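Local atomic coordinates of Non-structural protein 3 (Porcine deltacoronavirus, PDB entry 6LN0), a protein that probably serves as a multidomain replicase component, combining a macro domain with a papain-like protease that carries a zinc-binding finger. Residues Asp385-Thr388 with Gly389-Lys393. Residues are numbered along the deposited sequence; the frame is centred on the assembly and turned at random.
Sequences DEPT and GPAIK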
ATOM      1  N   ASP A 385     -18.075  -6.454  44.171  1.00 60.67           N
ATOM      2  CA  ASP A 385     -18.436  -5.474  45.188  1.00 59.06           C
ATOM      3  C   ASP A 385     -18.883  -4.171  44.539  1.00 63.98           C
ATOM      4  O   ASP A 385     -18.757  -3.969  43.329  1.00 69.98           O
ATOM      5  CB  ASP A 385     -17.265  -5.211  46.132  1.00 58.82           C
ATOM      6  CG  ASP A 385     -16.706  -6.488  46.728  1.00 64.83           C
ATOM      7  OD1 ASP A 385     -16.984  -7.575  46.169  1.00 73.22           O
ATOM      8  OD2 ASP A 385     -15.980  -6.418  47.739  1.00 57.42           O
ATOM      9  N   GLU A 386     -19.391  -3.269  45.361  1.00 61.60           N
ATOM     10  CA  GLU A 386     -19.906  -2.078  44.716  1.00 67.49           C
ATOM     11  C   GLU A 386     -18.951  -0.908  44.898  1.00 67.89           C
ATOM     12  O   GLU A 386     -18.358  -0.739  45.971  1.00 63.83           O
ATOM     13  CB  GLU A 386     -21.296  -1.692  45.254  1.00 69.64           C
ATOM     14  CG  GLU A 386     -22.444  -2.534  44.665  1.00 74.46           C
ATOM     15  CD  GLU A 386     -23.162  -1.848  43.499  1.00 80.34           C
ATOM     16  OE1 GLU A 386     -22.896  -0.645  43.257  1.00 78.97           O
ATOM     17  OE2 GLU A 386     -23.982  -2.517  42.815  1.00 87.95           O
ATOM     18  N   PRO A 387     -18.791  -0.092  43.871  1.00 59.62           N
ATOM     19  CA  PRO A 387     -17.897   1.056  43.968  1.00 61.66           C
ATOM     20  C   PRO A 387     -18.600   2.251  44.588  1.00 61.94           C
ATOM     21  O   PRO A 387     -19.822   2.376  44.543  1.00 68.41           O
ATOM     22  CB  PRO A 387     -17.558   1.334  42.503  1.00 58.71           C
ATOM     23  CG  PRO A 387     -18.861   1.017  41.809  1.00 57.48           C
ATOM     24  CD  PRO A 387     -19.418  -0.189  42.543  1.00 61.51           C
ATOM     25  N   THR A 388     -17.792   3.157  45.141  1.00 64.02           N
ATOM     26  CA  THR A 388     -18.281   4.401  45.727  1.00 62.45           C
ATOM     27  C   THR A 388     -17.737   5.636  45.020  1.00 67.48           C
ATOM     28  O   THR A 388     -17.872   6.750  45.546  1.00 67.65           O
ATOM     29  CB  THR A 388     -17.925   4.472  47.215  1.00 67.81           C
ATOM     30  OG1 THR A 388     -16.521   4.711  47.348  1.00 67.87           O
ATOM     31  CG2 THR A 388     -18.289   3.172  47.935  1.00 64.68           C
ATOM     32  N   GLY A 389     -17.116   5.470  43.855  1.00 63.98           N
ATOM     33  CA  GLY A 389     -16.677   6.579  43.040  1.00 59.90           C
ATOM     34  C   GLY A 389     -16.804   6.217  41.574  1.00 57.82           C
ATOM     35  O   GLY A 389     -17.370   5.172  41.237  1.00 58.99           O
ATOM     36  N   PRO A 390     -16.271   7.049  40.679  1.00 57.03           N
ATOM     37  CA  PRO A 390     -16.361   6.755  39.233  1.00 57.62           C
ATOM     38  C   PRO A 390     -15.825   5.370  38.904  1.00 51.99           C
ATOM     39  O   PRO A 390     -14.710   5.011  39.284  1.00 51.15           O
ATOM     40  CB  PRO A 390     -15.504   7.847  38.585  1.00 50.91           C
ATOM     41  CG  PRO A 390     -15.407   8.931  39.601  1.00 55.08           C
ATOM     42  CD  PRO A 390     -15.542   8.297  40.963  1.00 52.38           C
ATOM     43  N   ALA A 391     -16.632   4.580  38.205  1.00 51.53           N
ATOM     44  CA  ALA A 391     -16.282   3.192  37.943  1.00 47.24           C
ATOM     45  C   ALA A 391     -16.840   2.765  36.590  1.00 50.00           C
ATOM     46  O   ALA A 391     -17.525   3.526  35.896  1.00 47.71           O
ATOM     47  CB  ALA A 391     -16.797   2.269  39.050  1.00 46.20           C
ATOM     48  N   ILE A 392     -16.526   1.530  36.216  1.00 46.26           N
ATOM     49  CA  ILE A 392     -17.093   0.903  35.035  1.00 46.58           C
ATOM     50  C   ILE A 392     -17.634  -0.454  35.455  1.00 42.57           C
ATOM     51  O   ILE A 392     -16.959  -1.213  36.158  1.00 42.53           O
ATOM     52  CB  ILE A 392     -16.058   0.764  33.896  1.00 44.06           C
ATOM     53  CG1 ILE A 392     -15.661   2.156  33.366  1.00 45.00           C
ATOM     54  CG2 ILE A 392     -16.628  -0.066  32.795  1.00 43.72           C
ATOM     55  CD1 ILE A 392     -14.655   2.154  32.190  1.00 43.91           C
ATOM     56  N   LYS A 393     -18.861  -0.743  35.062  1.00 47.27           N
ATOM     57  CA  LYS A 393     -19.459  -2.040  35.322  1.00 53.92           C
ATOM     58  C   LYS A 393     -19.692  -2.766  34.002  1.00 58.08           C
ATOM     59  O   LYS A 393     -19.966  -2.148  32.962  1.00 52.53           O
ATOM     60  CB  LYS A 393     -20.776  -1.911  36.112  1.00 57.72           C
ATOM     61  CG  LYS A 393     -20.632  -1.382  37.547  1.00 56.07           C
ATOM     62  CD  LYS A 393     -21.663  -1.997  38.476  1.00 58.75           C
ATOM     63  CE  LYS A 393     -22.376  -0.941  39.328  1.00 69.66           C
ATOM     64  NZ  LYS A 393     -23.729  -1.411  39.813  1.00 78.24           N
TER
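Lys-393 reaches back seven residues to Glu-386, and its side chain can be traced outward from the strand. CB points toward the preceding loop, and the side chain also touches Trp-400 and Thr-402 of strand 398-402. Bends at chi2 and chi3 steer the chain past Pro-387, where Lys-393 CE lies 4.4 Å from Pro-387 CD, a loose apolar approach. The tip closes a salt bridge: Lys-393 NZ stands 3.2 Å from Glu-386 OE2, with a hydrogen bond. The ammonium comes to the syn side of that oxygen, yet 32° out of the carboxylate plane. Glu-386 OE1 is farther from Lys-393 NZ, at 3.6 Å, so the grip is uneven. Glu-386 is itself bent at chi2, and the two chains cross at nearly a right angle.

Inside this ionic closure, Pro-387 turns its ring toward Ala-391. Its CB and CG each lie 3.7 Å from Ala-391 CB, so the methyl meets one edge bond of the ring. Pro-387 CB is also 4.0 Å from Gly-389 O, which places the ring against the inner side of the turn.

The loop thus folds back over the beginning of strand 391-395, on the route from strand 376-383 past the intervening strand 416-423. Backbone hydrogen bonds join Ala-391 and Lys-393 to strand 398-402, and Ile-392 to strand 416-423. Ala-391 and Lys-393 point to the loop side of the sheet, whereas Pro-390 and Ile-392 point away from the loop and pack on helix 260-270.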